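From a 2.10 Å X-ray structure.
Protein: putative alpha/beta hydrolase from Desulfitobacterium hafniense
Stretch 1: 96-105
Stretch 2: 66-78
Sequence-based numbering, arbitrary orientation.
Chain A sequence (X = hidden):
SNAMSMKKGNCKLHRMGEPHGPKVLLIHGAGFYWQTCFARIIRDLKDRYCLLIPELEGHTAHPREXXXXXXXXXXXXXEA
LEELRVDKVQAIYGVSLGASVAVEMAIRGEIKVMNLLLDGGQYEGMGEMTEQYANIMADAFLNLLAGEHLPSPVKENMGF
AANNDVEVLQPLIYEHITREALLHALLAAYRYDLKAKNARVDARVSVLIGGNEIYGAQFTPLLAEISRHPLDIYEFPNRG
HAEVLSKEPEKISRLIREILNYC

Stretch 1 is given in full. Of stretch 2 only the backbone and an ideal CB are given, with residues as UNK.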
# COMPACT_ATOMS: atom_id res chain seq x y z
N SER A 96 2.09 1.71 1.11
CA SER A 96 1.97 3.15 0.91
C SER A 96 0.51 3.55 0.78
O SER A 96 -0.29 3.25 1.67
CB SER A 96 2.83 3.54 -0.32
OG SER A 96 3.26 4.90 -0.20
N LEU A 97 0.14 4.23 -0.29
CA LEU A 97 -1.27 4.51 -0.50
C LEU A 97 -2.14 3.26 -0.35
O LEU A 97 -3.27 3.35 0.10
CB LEU A 97 -1.49 5.01 -1.89
CG LEU A 97 -2.92 5.29 -2.32
CD1 LEU A 97 -3.60 6.25 -1.38
CD2 LEU A 97 -2.85 5.85 -3.75
N GLY A 98 -1.59 2.12 -0.74
CA GLY A 98 -2.34 0.91 -0.69
C GLY A 98 -2.70 0.56 0.75
O GLY A 98 -3.68 -0.11 0.97
N ALA A 99 -1.91 1.04 1.73
CA ALA A 99 -2.23 0.77 3.14
C ALA A 99 -3.44 1.61 3.56
O ALA A 99 -4.19 1.24 4.45
CB ALA A 99 -1.05 1.12 4.03
N SER A 100 -3.59 2.79 2.95
CA SER A 100 -4.73 3.65 3.27
C SER A 100 -5.97 3.05 2.69
O SER A 100 -6.99 3.05 3.33
CB SER A 100 -4.56 5.08 2.71
OG SER A 100 -3.46 5.66 3.29
N VAL A 101 -5.88 2.52 1.49
CA VAL A 101 -7.02 1.79 0.89
C VAL A 101 -7.40 0.55 1.77
O VAL A 101 -8.58 0.26 1.99
CB VAL A 101 -6.71 1.37 -0.53
CG1 VAL A 101 -7.86 0.52 -1.11
CG2 VAL A 101 -6.46 2.58 -1.40
N ALA A 102 -6.41 -0.16 2.27
CA ALA A 102 -6.67 -1.34 3.12
C ALA A 102 -7.44 -0.92 4.38
O ALA A 102 -8.44 -1.51 4.71
CB ALA A 102 -5.37 -1.99 3.51
N VAL A 103 -6.98 0.15 5.06
CA VAL A 103 -7.61 0.60 6.28
C VAL A 103 -9.02 1.01 5.99
O VAL A 103 -9.95 0.63 6.68
CB VAL A 103 -6.81 1.75 6.92
CG1 VAL A 103 -7.56 2.33 8.12
CG2 VAL A 103 -5.48 1.25 7.38
N GLU A 104 -9.19 1.78 4.93
CA GLU A 104 -10.54 2.21 4.54
C GLU A 104 -11.46 1.04 4.27
O GLU A 104 -12.69 1.10 4.56
CB GLU A 104 -10.46 3.09 3.31
CG GLU A 104 -11.77 3.61 2.79
CD GLU A 104 -12.40 4.62 3.68
OE1 GLU A 104 -11.71 5.22 4.55
OE2 GLU A 104 -13.62 4.80 3.53
N MSE A 105 -10.94 0.01 3.66
CA MSE A 105 -11.76 -1.21 3.50
C MSE A 105 -12.16 -1.83 4.82
O MSE A 105 -13.26 -2.30 4.96
CB MSE A 105 -11.06 -2.20 2.60
CG MSE A 105 -11.33 -1.68 1.17
SE MSE A 105 -10.36 -2.90 0.03
CE MSE A 105 -11.89 -4.17 0.06
N UNK A 66 -8.82 8.16 -13.56
CA UNK A 66 -7.83 8.46 -12.56
C UNK A 66 -8.52 8.40 -11.21
O UNK A 66 -9.75 8.47 -11.12
CB UNK A 66 -7.18 9.82 -12.80
N UNK A 67 -7.70 8.31 -10.19
CA UNK A 67 -8.13 8.14 -8.82
C UNK A 67 -8.80 9.40 -8.34
O UNK A 67 -8.37 10.48 -8.67
CB UNK A 67 -6.95 7.77 -7.91
N UNK A 68 -9.86 9.25 -7.55
CA UNK A 68 -10.58 10.36 -6.94
C UNK A 68 -10.30 10.44 -5.44
O UNK A 68 -9.99 11.47 -4.93
CB UNK A 68 -12.08 10.22 -7.19
N UNK A 69 -10.42 9.34 -4.72
CA UNK A 69 -10.13 9.34 -3.32
C UNK A 69 -9.92 7.92 -2.82
O UNK A 69 -10.32 6.93 -3.43
CB UNK A 69 -11.25 10.03 -2.54
N UNK A 70 -9.31 7.83 -1.67
CA UNK A 70 -9.13 6.57 -1.03
C UNK A 70 -10.49 6.00 -0.81
O UNK A 70 -10.66 4.81 -1.05
CB UNK A 70 -8.34 6.69 0.28
N UNK A 71 -11.45 6.79 -0.33
CA UNK A 71 -12.84 6.27 -0.07
C UNK A 71 -13.51 5.67 -1.34
O UNK A 71 -14.20 4.62 -1.29
CB UNK A 71 -13.72 7.40 0.47
N UNK A 72 -13.41 6.37 -2.45
CA UNK A 72 -14.06 5.88 -3.65
C UNK A 72 -13.33 4.62 -4.21
O UNK A 72 -13.96 3.63 -4.58
CB UNK A 72 -14.10 6.99 -4.70
N UNK A 73 -12.02 4.60 -4.14
CA UNK A 73 -11.25 3.42 -4.55
C UNK A 73 -11.59 2.21 -3.66
O UNK A 73 -11.93 1.10 -4.16
CB UNK A 73 -9.75 3.72 -4.49
N UNK A 74 -11.65 2.42 -2.35
CA UNK A 74 -12.04 1.36 -1.41
C UNK A 74 -13.46 0.86 -1.72
O UNK A 74 -13.67 -0.35 -1.86
CB UNK A 74 -11.96 1.87 0.03
N UNK A 75 -14.40 1.79 -1.91
CA UNK A 75 -15.78 1.43 -2.28
C UNK A 75 -15.83 0.60 -3.55
O UNK A 75 -16.38 -0.50 -3.60
CB UNK A 75 -16.63 2.69 -2.46
N UNK A 76 -15.20 1.08 -4.60
CA UNK A 76 -15.17 0.28 -5.85
C UNK A 76 -14.55 -1.12 -5.71
O UNK A 76 -15.01 -2.09 -6.30
CB UNK A 76 -14.39 1.05 -6.92
N UNK A 77 -13.54 -1.23 -4.87
CA UNK A 77 -12.86 -2.49 -4.64
C UNK A 77 -13.77 -3.46 -3.89
O UNK A 77 -13.76 -4.68 -4.14
CB UNK A 77 -11.56 -2.26 -3.86
N UNK A 78 -14.52 -2.91 -2.94
CA UNK A 78 -15.50 -3.71 -2.21
C UNK A 78 -16.54 -4.25 -3.20
O UNK A 78 -17.03 -5.38 -3.06
CB UNK A 78 -16.17 -2.88 -1.11

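Two helices, 97-105 and 70-78, pack with their axes 8.8 Å apart at closest approach and their N-to-C directions 63° apart.

Position 66 has extended backbone angles and an ideal CB with nothing of stretch 1 within 5.5 Å; almost any residue would fit, and Tyr-66 makes no contact here. At position 67 CA-to-CB points toward stretch 1 but the gap is wide, and the apolar end of Leu-97 lies across it. A long, flexible apolar side chain would suit. The residue is Met-67, a selenomethionine, whose SE lies 3.7 Å from Leu-97 CD2.

Position 68 is out of reach and sets no demand; it is Val-68. Position 69, with phi/psi of -162/163, immediately precedes the helix, where the first amide groups lack backbone acceptors. Ser, Thr, Asp or Asn would serve as a cap. Ser-69 does so, its OG accepting from the backbone N of position 72 at 2.9 Å.

Position 70 points squarely at stretch 1, its ideal CB 4.8 Å from both Ser-100 CB and Val-101 CG2 and 5.0 Å from Leu-97 CD1. This hollow calls for a compact or medium-sized apolar group, such as Val, Ile or Leu. Val-70 fills it as a knob among Leu-97, Ser-100, Val-101 and Glu-104: its CG2 is 3.8 Å from Leu-97 CD1, while its CG1 comes within 3.5 Å of Ser-100 O and 3.8 Å of Glu-104 CB.

Position 71 points away overall, yet its ideal CB is 4.0 Å from Glu-104 OE2. A basic or neutral polar residue might be expected beside that carboxylate. Instead Glu-71 is found, its CG 3.5 Å from Glu-104 OE2. The like charges come close, with Glu-71 OE2 4.4 Å from Glu-104 OE1, but each of these two oxygens is hydrogen-bonded elsewhere in the structure.

Position 72 points away and would accept many residues, polar ones included; it is Glu-72. Position 73 points sideways, its ideal CB 4.7 Å from Val-101 CG2, which favours a small or branched side chain with a methyl to offer. Thr-73 places CG2 4.0 Å from that same Val-101 CG2.

The CA of position 74 lies 5.5 Å from Val-101 CA, the closest CA pair across the stretches. Its ideal CB is already only 3.3 Å from Glu-104 CG and 3.8 Å from Met-105 CG, so a small residue, Ala or Gly, is indicated. Ala-74 packs its CB against both side chains.

Position 75 points away with room for a CB, so Gly-75 is not dictated by this contact. Position 76 is out of reach, so many residues would do; it is Lys-76.

Position 77 points toward Met-105 SE, 4.1 Å from the ideal CB, and toward Val-101. Leu, Ile or Met would suit. Leu-77 brings CD2 to 3.4 Å from Met-105 SE and 4.0 Å from Val-101 CG1, helping enclose the Val-101 knob.

At position 78, sideways and with Met-105 CE 4.6 Å from the ideal CB, a small residue fits easily; it is Gly-78.

Stretch 2 66-78: YMVSVEETAGKLG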
# COMPACT_ATOMS: atom_id res chain seq x y z
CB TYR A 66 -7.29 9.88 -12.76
CG TYR A 66 -6.69 10.18 -14.13
CD1 TYR A 66 -5.69 9.37 -14.67
CD2 TYR A 66 -7.08 11.30 -14.85
CE1 TYR A 66 -5.09 9.69 -15.86
CE2 TYR A 66 -6.51 11.60 -16.07
CZ TYR A 66 -5.52 10.80 -16.57
OH TYR A 66 -4.96 11.10 -17.81
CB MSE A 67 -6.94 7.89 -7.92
CG MSE A 67 -7.21 6.60 -7.18
SE MSE A 67 -5.86 6.20 -5.83
CE MSE A 67 -4.57 5.83 -7.16
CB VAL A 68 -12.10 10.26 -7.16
CG1 VAL A 68 -12.83 11.47 -6.58
CG2 VAL A 68 -12.42 10.21 -8.65
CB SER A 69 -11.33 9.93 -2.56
OG SER A 69 -12.45 9.10 -2.80
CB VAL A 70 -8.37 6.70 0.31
CG1 VAL A 70 -8.40 5.39 1.08
CG2 VAL A 70 -6.97 7.20 0.11
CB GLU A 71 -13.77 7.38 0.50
CG GLU A 71 -13.41 7.88 1.91
CD GLU A 71 -12.28 8.91 1.95
OE1 GLU A 71 -11.67 9.26 0.91
OE2 GLU A 71 -11.97 9.39 3.06
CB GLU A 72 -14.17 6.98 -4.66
CG GLU A 72 -15.18 6.67 -5.75
CD GLU A 72 -15.59 7.93 -6.52
OE1 GLU A 72 -15.98 8.93 -5.85
OE2 GLU A 72 -15.50 7.90 -7.77
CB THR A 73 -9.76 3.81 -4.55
OG1 THR A 73 -9.53 4.68 -5.65
CG2 THR A 73 -8.85 2.60 -4.65
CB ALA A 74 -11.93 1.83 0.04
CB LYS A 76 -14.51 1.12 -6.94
CG LYS A 76 -15.50 2.22 -7.38
CD LYS A 76 -14.80 3.29 -8.15
CE LYS A 76 -14.19 2.71 -9.43
NZ LYS A 76 -12.99 3.53 -9.74
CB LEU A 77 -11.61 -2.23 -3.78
CG LEU A 77 -10.53 -3.26 -3.64
CD1 LEU A 77 -10.30 -3.96 -4.97
CD2 LEU A 77 -9.26 -2.57 -3.15
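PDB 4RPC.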